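Side-chain contacts in 303aa long hypothetical esterase (Sulfolobus tokodaii, PDB 3AIN), which probably hydrolyses carboxylic ester bonds as a thermostable carboxylesterase of the hormone-sensitive lipase-like group: residues Ala79-Pro84 and Glu156-Lys161; Lys149-Asn154 and Tyr162-Gly167. The protein carries 1 engineered substitution. One frame throughout, in Å; residues are numbered along the deposited sequence.

In the fold
Of the four segments, 79-84 on strand 76-83 comes first and supplies one half of interaction 1, but its partner, 156-161, arrives only after strand 123-127 and helix 139-153 have been laid down. That contact therefore closes a long loop of 71 residues. Interaction 2 closes a short one, from the end of helix 139-153 to strand 164-169, with 156-161 inside it, so the two contacts cross along the chain. Their centres lie about 9 Å apart and they touch: F158 CZ packs 3.8 Å from W150 CZ3. Together they bind the helix and the turn after it to the sheet at two places, strand 76-83 and the central strand 164-169.

Interaction 1 of 2, residues Ala79-Pro84 and Glu156-Lys161; sequences ARVYYP and EKFNGK
V81 lies against the ring of F158 with both of its methyls, CG1 at 3.9 Å from CD2 of the phenyl and CG2 at 4.0 Å from CE2. The two side chains cross at about a right angle, and the methyls lie side by side along the CD2-CE2 bond, CG1 coming at the ring obliquely. V81 holds CG1 anti to its backbone N (chi1 -180°) and CG2 anti to its carbonyl carbon, which presents the pair together to the phenyl. Y83 reaches the same ring differently: its hydroxyl arrives at the phenyl edge, near the plane, with OH 3.4 Å from CD2 of F158. In return the carbonyl oxygen of F158 sits at the edge of the tyrosine ring, 4.1 Å from CE1. Y83 OH is also 3.6 Å from K157 O, but no hydrogen bond joins the segments, and the contact rests on van der Waals packing. A face of the phenyl is covered by K157 CB, 4.0 Å above the plane and over its centre. Reduced to an alanine, F158 would probably leave the methyls of V81 and the hydroxyl of Y83 facing a gap between strand and turn. Within 156-161, a 3-10 turn at 156-158 followed by loop, K161 NZ and E156 OE2 form a salt bridge at 2.7 Å on the syn lone pair, and N159 N bonds to E156 O. V81 and F158 also pack on strand 123-127, at V123 and I125 respectively, whereas Y82 packs against helix 110-120. The connection from helix 139-153 to strand 164-169, part of a beta-alpha-beta crossover of the alpha/beta hydrolase fold, thus packs F158 against strand 76-83, in the antiparallel N-terminal part of the sheet.

Interaction 2 of 2, residues Lys149-Asn154 and Tyr162-Gly167; sequences KWVYNN and YGIAVG
Apolar contact alone links the two segments, and I164 carries the strand side of it. Its CG1 stands 3.8 Å from CD1 of Y152 and 4.1 Å from CA of the same residue, so the isoleucine lies where the tyrosine leaves the helix and not out along the phenol. CD1 of I164 turns to the neighbouring V151, whose CG1 is 4.3 Å away. In Y152 the ring carbon CG is anti to the backbone N (chi1 -177°), and the phenol passes beside the isoleucine towards K189, whose backbone N makes a weak hydrogen bond to its OH. V92 and V94 of the adjacent strand 92-96 touch both V151 and I164, extending the apolar layer.

No hydrogen bond crosses between the segments. Within 149-154, N154 ND2 donates to W150 O at 2.8 Å, in a nearly straight bond (165°), and the acceptor lies in the plane of the asparagine amide. This same ND2 is 3.3 Å above the indole of W150, so the asparagine just beyond the helix bonds back to the backbone of W150 while its amide nitrogen lies over the indole rim.

Helix 139-153 packed on strand 164-169 is the second half of a right-handed beta-alpha-beta crossover, and the strand leads toward the probable nucleophile elbow of the alpha/beta hydrolase fold.

Interaction 1 of 2, residues Ala79-Pro84 and Glu156-Lys161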
ATOM      1  N   ALA A  79      11.844  26.182  -7.702  1.00 14.52           N
ATOM      2  CA  ALA A  79      11.558  24.950  -6.976  1.00 12.77           C
ATOM      3  C   ALA A  79      11.519  25.211  -5.487  1.00 16.14           C
ATOM      4  O   ALA A  79      12.104  26.190  -4.998  1.00 16.14           O
ATOM      5  CB  ALA A  79      12.598  23.884  -7.288  1.00 13.03           C
ATOM      6  N   ARG A  80      10.724  24.416  -4.782  1.00 14.99           N
ATOM      7  CA  ARG A  80      10.639  24.567  -3.335  1.00 14.64           C
ATOM      8  C   ARG A  80      11.232  23.346  -2.655  1.00 15.77           C
ATOM      9  O   ARG A  80      10.928  22.191  -3.013  1.00 12.29           O
ATOM     10  CB  ARG A  80       9.203  24.802  -2.863  1.00 12.85           C
ATOM     11  CG  ARG A  80       9.116  24.973  -1.335  1.00 14.14           C
ATOM     12  CD  ARG A  80       7.802  25.546  -0.858  1.00 18.68           C
ATOM     13  NE  ARG A  80       7.682  26.949  -1.266  1.00 15.36           N
ATOM     14  CZ  ARG A  80       6.535  27.591  -1.450  1.00 20.86           C
ATOM     15  NH1 ARG A  80       5.377  26.997  -1.161  1.00 16.66           N
ATOM     16  NH2 ARG A  80       6.548  28.811  -1.984  1.00 18.55           N
ATOM     17  N   VAL A  81      12.196  23.592  -1.774  1.00 14.37           N
ATOM     18  CA  VAL A  81      12.933  22.516  -1.140  1.00 13.40           C
ATOM     19  C   VAL A  81      12.413  22.330   0.282  1.00 15.53           C
ATOM     20  O   VAL A  81      12.361  23.285   1.063  1.00 16.07           O
ATOM     21  CB  VAL A  81      14.432  22.865  -1.048  1.00 13.49           C
ATOM     22  CG1 VAL A  81      15.208  21.724  -0.378  1.00 16.17           C
ATOM     23  CG2 VAL A  81      14.988  23.202  -2.444  1.00 16.97           C
ATOM     24  N   TYR A  82      11.938  21.126   0.585  1.00 13.00           N
ATOM     25  CA  TYR A  82      11.408  20.812   1.938  1.00 12.98           C
ATOM     26  C   TYR A  82      12.400  19.854   2.608  1.00 13.00           C
ATOM     27  O   TYR A  82      12.660  18.750   2.123  1.00 13.74           O
ATOM     28  CB  TYR A  82      10.026  20.119   1.866  1.00 12.39           C
ATOM     29  CG  TYR A  82       8.956  20.876   1.096  1.00 14.41           C
ATOM     30  CD1 TYR A  82       7.983  21.631   1.763  1.00 14.39           C
ATOM     31  CD2 TYR A  82       8.903  20.824  -0.305  1.00 15.10           C
ATOM     32  CE1 TYR A  82       6.982  22.317   1.055  1.00 12.94           C
ATOM     33  CE2 TYR A  82       7.849  21.408  -0.996  1.00 13.10           C
ATOM     34  CZ  TYR A  82       6.933  22.200  -0.323  1.00 15.84           C
ATOM     35  OH  TYR A  82       5.936  22.816  -1.016  1.00 13.33           O
ATOM     36  N   TYR A  83      12.871  20.239   3.792  1.00 14.89           N
ATOM     37  CA  TYR A  83      13.688  19.341   4.609  1.00 14.24           C
ATOM     38  C   TYR A  83      12.838  18.692   5.698  1.00 13.97           C
ATOM     39  O   TYR A  83      11.973  19.337   6.281  1.00 19.29           O
ATOM     40  CB  TYR A  83      14.798  20.148   5.307  1.00 15.71           C
ATOM     41  CG  TYR A  83      15.853  20.663   4.366  1.00 17.40           C
ATOM     42  CD1 TYR A  83      17.016  19.943   4.159  1.00 18.33           C
ATOM     43  CD2 TYR A  83      15.715  21.887   3.739  1.00 17.51           C
ATOM     44  CE1 TYR A  83      18.004  20.409   3.312  1.00 25.15           C
ATOM     45  CE2 TYR A  83      16.717  22.375   2.905  1.00 22.24           C
ATOM     46  CZ  TYR A  83      17.849  21.625   2.699  1.00 26.73           C
ATOM     47  OH  TYR A  83      18.840  22.090   1.860  1.00 31.59           O
ATOM     48  N   PRO A  84      13.122  17.433   6.014  1.00 15.66           N
ATOM     49  CA  PRO A  84      12.370  16.784   7.080  1.00 18.05           C
ATOM     50  C   PRO A  84      12.904  17.226   8.435  1.00 19.38           C
ATOM     51  O   PRO A  84      13.876  17.988   8.501  1.00 17.95           O
ATOM     52  CB  PRO A  84      12.682  15.306   6.869  1.00 18.92           C
ATOM     53  CG  PRO A  84      14.035  15.300   6.280  1.00 22.31           C
ATOM     54  CD  PRO A  84      14.099  16.524   5.393  1.00 14.90           C
ATOM     55  N   GLU A 156      24.765  17.566  -2.951  1.00 18.15           N
ATOM     56  CA  GLU A 156      25.479  17.910  -1.728  1.00 18.22           C
ATOM     57  C   GLU A 156      24.946  19.182  -1.068  1.00 15.76           C
ATOM     58  O   GLU A 156      25.033  19.325   0.153  1.00 18.68           O
ATOM     59  CB  GLU A 156      27.002  18.017  -1.998  1.00 17.23           C
ATOM     60  CG  GLU A 156      27.658  16.702  -2.495  1.00 19.09           C
ATOM     61  CD  GLU A 156      27.662  15.563  -1.456  1.00 26.11           C
ATOM     62  OE1 GLU A 156      28.014  14.429  -1.832  1.00 36.13           O
ATOM     63  OE2 GLU A 156      27.456  15.817  -0.253  1.00 31.00           O
ATOM     64  N   LYS A 157      24.294  20.049  -1.845  1.00 17.54           N
ATOM     65  CA  LYS A 157      23.668  21.268  -1.304  1.00 18.48           C
ATOM     66  C   LYS A 157      22.604  20.908  -0.266  1.00 20.16           C
ATOM     67  O   LYS A 157      22.235  21.723   0.580  1.00 21.41           O
ATOM     68  CB  LYS A 157      22.999  22.094  -2.406  1.00 20.93           C
ATOM     69  CG  LYS A 157      23.944  22.752  -3.397  1.00 21.76           C
ATOM     70  CD  LYS A 157      23.122  23.494  -4.443  1.00 27.39           C
ATOM     71  CE  LYS A 157      23.670  24.873  -4.703  1.00 45.23           C
ATOM     72  NZ  LYS A 157      23.188  25.825  -3.684  1.00 31.66           N
ATOM     73  N   PHE A 158      22.007  19.741  -0.467  1.00 20.33           N
ATOM     74  CA  PHE A 158      20.896  19.275   0.353  1.00 20.37           C
ATOM     75  C   PHE A 158      21.323  18.158   1.318  1.00 22.48           C
ATOM     76  O   PHE A 158      20.476  17.463   1.921  1.00 21.29           O
ATOM     77  CB  PHE A 158      19.770  18.799  -0.582  1.00 19.18           C
ATOM     78  CG  PHE A 158      19.447  19.772  -1.680  1.00 19.92           C
ATOM     79  CD1 PHE A 158      19.773  19.479  -2.999  1.00 22.01           C
ATOM     80  CD2 PHE A 158      18.935  21.027  -1.381  1.00 20.92           C
ATOM     81  CE1 PHE A 158      19.623  20.432  -3.989  1.00 16.60           C
ATOM     82  CE2 PHE A 158      18.786  21.993  -2.375  1.00 23.49           C
ATOM     83  CZ  PHE A 158      19.039  21.660  -3.694  1.00 17.97           C
ATOM     84  N   ASN A 159      22.632  17.939   1.422  1.00 21.61           N
ATOM     85  CA  ASN A 159      23.177  16.766   2.104  1.00 18.82           C
ATOM     86  C   ASN A 159      22.503  15.476   1.605  1.00 21.62           C
ATOM     87  O   ASN A 159      22.226  14.579   2.385  1.00 19.66           O
ATOM     88  CB  ASN A 159      23.067  16.946   3.635  1.00 21.05           C
ATOM     89  CG  ASN A 159      24.044  16.051   4.442  1.00 22.45           C
ATOM     90  OD1 ASN A 159      23.910  15.952   5.658  1.00 32.06           O
ATOM     91  ND2 ASN A 159      24.903  15.304   3.764  1.00 19.13           N
ATOM     92  N   GLY A 160      22.412  15.332   0.279  1.00 21.01           N
ATOM     93  CA  GLY A 160      21.642  14.254  -0.359  1.00 18.11           C
ATOM     94  C   GLY A 160      22.469  13.023  -0.677  1.00 18.13           C
ATOM     95  O   GLY A 160      22.343  12.425  -1.751  1.00 21.49           O
ATOM     96  N   LYS A 161      23.194  12.535   0.316  1.00 18.64           N
ATOM     97  CA  LYS A 161      24.160  11.477   0.065  1.00 19.85           C
ATOM     98  C   LYS A 161      23.525  10.108  -0.148  1.00 23.22           C
ATOM     99  O   LYS A 161      24.163   9.197  -0.661  1.00 19.90           O
ATOM    100  CB  LYS A 161      25.191  11.440   1.200  1.00 21.64           C
ATOM    101  CG  LYS A 161      25.793  12.823   1.485  1.00 23.26           C
ATOM    102  CD  LYS A 161      26.721  12.744   2.690  1.00 32.31           C
ATOM    103  CE  LYS A 161      28.027  13.461   2.413  1.00 33.90           C
ATOM    104  NZ  LYS A 161      27.799  14.911   2.315  1.00 32.68           N
TER

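Interaction 2 of 2, residues Lys149-Asn154 and Tyr162-Gly167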
ATOM      1  N   LYS A 149      18.371  16.741 -13.327  1.00 15.16           N
ATOM      2  CA  LYS A 149      19.793  16.699 -13.591  1.00 17.34           C
ATOM      3  C   LYS A 149      20.528  17.684 -12.691  1.00 16.07           C
ATOM      4  O   LYS A 149      21.503  17.381 -12.169  1.00 17.17           O
ATOM      5  CB  LYS A 149      20.085  16.998 -15.055  1.00 19.80           C
ATOM      6  CG  LYS A 149      21.531  17.080 -15.442  1.00 23.32           C
ATOM      7  CD  LYS A 149      21.641  17.347 -16.963  1.00 30.42           C
ATOM      8  CE  LYS A 149      21.254  18.796 -17.414  1.00 48.35           C
ATOM      9  NZ  LYS A 149      19.942  19.130 -18.175  1.00 31.51           N
ATOM     10  N   TRP A 150      20.004  18.880 -12.562  1.00 15.92           N
ATOM     11  CA  TRP A 150      20.603  19.825 -11.650  1.00 15.58           C
ATOM     12  C   TRP A 150      20.592  19.299 -10.215  1.00 17.68           C
ATOM     13  O   TRP A 150      21.554  19.409  -9.510  1.00 17.88           O
ATOM     14  CB  TRP A 150      19.923  21.198 -11.743  1.00 16.68           C
ATOM     15  CG  TRP A 150      20.555  22.274 -10.900  1.00 16.63           C
ATOM     16  CD1 TRP A 150      21.501  23.166 -11.291  1.00 18.27           C
ATOM     17  CD2 TRP A 150      20.276  22.573  -9.534  1.00 15.84           C
ATOM     18  NE1 TRP A 150      21.831  23.995 -10.256  1.00 15.90           N
ATOM     19  CE2 TRP A 150      21.107  23.635  -9.161  1.00 14.85           C
ATOM     20  CE3 TRP A 150      19.458  22.012  -8.579  1.00 16.20           C
ATOM     21  CZ2 TRP A 150      21.093  24.152  -7.906  1.00 18.18           C
ATOM     22  CZ3 TRP A 150      19.449  22.533  -7.347  1.00 18.15           C
ATOM     23  CH2 TRP A 150      20.243  23.603  -7.016  1.00 22.88           C
ATOM     24  N   VAL A 151      19.460  18.751  -9.778  1.00 14.42           N
ATOM     25  CA  VAL A 151      19.454  18.215  -8.416  1.00 14.16           C
ATOM     26  C   VAL A 151      20.480  17.092  -8.231  1.00 12.96           C
ATOM     27  O   VAL A 151      21.166  17.026  -7.212  1.00 15.99           O
ATOM     28  CB  VAL A 151      18.034  17.739  -7.967  1.00 14.17           C
ATOM     29  CG1 VAL A 151      18.123  17.030  -6.623  1.00 15.80           C
ATOM     30  CG2 VAL A 151      17.122  18.951  -7.830  1.00 12.85           C
ATOM     31  N   TYR A 152      20.583  16.201  -9.220  1.00 13.30           N
ATOM     32  CA  TYR A 152      21.490  15.069  -9.138  1.00 16.10           C
ATOM     33  C   TYR A 152      22.928  15.601  -9.023  1.00 16.92           C
ATOM     34  O   TYR A 152      23.750  15.038  -8.305  1.00 20.71           O
ATOM     35  CB  TYR A 152      21.376  14.232 -10.418  1.00 15.16           C
ATOM     36  CG  TYR A 152      22.212  12.970 -10.438  1.00 18.84           C
ATOM     37  CD1 TYR A 152      21.783  11.815  -9.787  1.00 21.24           C
ATOM     38  CD2 TYR A 152      23.338  12.891 -11.241  1.00 23.24           C
ATOM     39  CE1 TYR A 152      22.503  10.629  -9.879  1.00 24.45           C
ATOM     40  CE2 TYR A 152      24.074  11.715 -11.324  1.00 25.18           C
ATOM     41  CZ  TYR A 152      23.629  10.585 -10.683  1.00 31.68           C
ATOM     42  OH  TYR A 152      24.336   9.411 -10.822  1.00 35.14           O
ATOM     43  N   ASN A 153      23.202  16.647  -9.781  1.00 17.33           N
ATOM     44  CA  ASN A 153      24.556  17.194  -9.859  1.00 19.74           C
ATOM     45  C   ASN A 153      24.868  18.166  -8.716  1.00 19.39           C
ATOM     46  O   ASN A 153      26.005  18.630  -8.600  1.00 19.18           O
ATOM     47  CB  ASN A 153      24.759  17.880 -11.210  1.00 18.46           C
ATOM     48  CG  ASN A 153      25.011  16.884 -12.335  1.00 20.87           C
ATOM     49  OD1 ASN A 153      25.338  15.722 -12.089  1.00 22.63           O
ATOM     50  ND2 ASN A 153      24.941  17.363 -13.573  1.00 29.30           N
ATOM     51  N   ASN A 154      23.871  18.479  -7.883  1.00 16.14           N
ATOM     52  CA  ASN A 154      24.040  19.426  -6.783  1.00 15.45           C
ATOM     53  C   ASN A 154      23.511  18.882  -5.442  1.00 15.94           C
ATOM     54  O   ASN A 154      23.251  19.648  -4.514  1.00 17.01           O
ATOM     55  CB  ASN A 154      23.388  20.761  -7.102  1.00 15.67           C
ATOM     56  CG  ASN A 154      24.106  21.512  -8.221  1.00 19.24           C
ATOM     57  OD1 ASN A 154      25.084  22.232  -7.969  1.00 17.97           O
ATOM     58  ND2 ASN A 154      23.672  21.302  -9.462  1.00 14.04           N
ATOM     59  N   TYR A 162      22.245   9.969   0.183  1.00 22.89           N
ATOM     60  CA  TYR A 162      21.603   8.678   0.013  1.00 22.18           C
ATOM     61  C   TYR A 162      20.898   8.504  -1.332  1.00 21.27           C
ATOM     62  O   TYR A 162      20.391   7.424  -1.604  1.00 21.69           O
ATOM     63  CB  TYR A 162      20.637   8.386   1.166  1.00 20.31           C
ATOM     64  CG  TYR A 162      21.319   8.074   2.493  1.00 19.06           C
ATOM     65  CD1 TYR A 162      21.310   8.996   3.527  1.00 22.52           C
ATOM     66  CD2 TYR A 162      21.759   6.786   2.769  1.00 27.81           C
ATOM     67  CE1 TYR A 162      21.850   8.687   4.763  1.00 24.45           C
ATOM     68  CE2 TYR A 162      22.294   6.460   4.012  1.00 28.27           C
ATOM     69  CZ  TYR A 162      22.371   7.426   4.985  1.00 33.59           C
ATOM     70  OH  TYR A 162      22.908   7.108   6.212  1.00 31.36           O
ATOM     71  N   GLY A 163      21.071   9.459  -2.246  1.00 18.67           N
ATOM     72  CA  GLY A 163      20.626   9.265  -3.624  1.00 20.72           C
ATOM     73  C   GLY A 163      19.338  10.009  -3.970  1.00 19.27           C
ATOM     74  O   GLY A 163      18.801  10.743  -3.145  1.00 17.34           O
ATOM     75  N   ILE A 164      18.955   9.946  -5.247  1.00 16.75           N
ATOM     76  CA  ILE A 164      17.860  10.779  -5.774  1.00 17.07           C
ATOM     77  C   ILE A 164      16.739   9.880  -6.303  1.00 15.00           C
ATOM     78  O   ILE A 164      16.998   8.887  -6.971  1.00 15.22           O
ATOM     79  CB  ILE A 164      18.336  11.680  -6.943  1.00 16.39           C
ATOM     80  CG1 ILE A 164      19.689  12.345  -6.603  1.00 17.59           C
ATOM     81  CG2 ILE A 164      17.259  12.697  -7.301  1.00 15.12           C
ATOM     82  CD1 ILE A 164      19.666  13.244  -5.360  1.00 19.87           C
ATOM     83  N   ALA A 165      15.488  10.263  -6.043  1.00 11.22           N
ATOM     84  CA  ALA A 165      14.353   9.567  -6.636  1.00 12.77           C
ATOM     85  C   ALA A 165      13.529  10.625  -7.351  1.00 10.88           C
ATOM     86  O   ALA A 165      13.611  11.806  -6.992  1.00 12.19           O
ATOM     87  CB  ALA A 165      13.497   8.919  -5.515  1.00 10.87           C
ATOM     88  N   VAL A 166      12.615  10.178  -8.226  1.00 10.29           N
ATOM     89  CA  VAL A 166      11.597  11.063  -8.789  1.00 10.40           C
ATOM     90  C   VAL A 166      10.199  10.596  -8.385  1.00 10.84           C
ATOM     91  O   VAL A 166       9.975   9.412  -8.178  1.00 11.62           O
ATOM     92  CB  VAL A 166      11.652  11.160 -10.330  1.00 10.15           C
ATOM     93  CG1 VAL A 166      12.965  11.887 -10.750  1.00 12.91           C
ATOM     94  CG2 VAL A 166      11.605   9.787 -10.975  1.00 12.21           C
ATOM     95  N   GLY A 167       9.259  11.533  -8.359  1.00  9.72           N
ATOM     96  CA  GLY A 167       7.873  11.141  -8.112  1.00  8.78           C
ATOM     97  C   GLY A 167       6.914  12.176  -8.665  1.00 10.66           C
ATOM     98  O   GLY A 167       7.289  13.327  -8.919  1.00 10.64           O
TER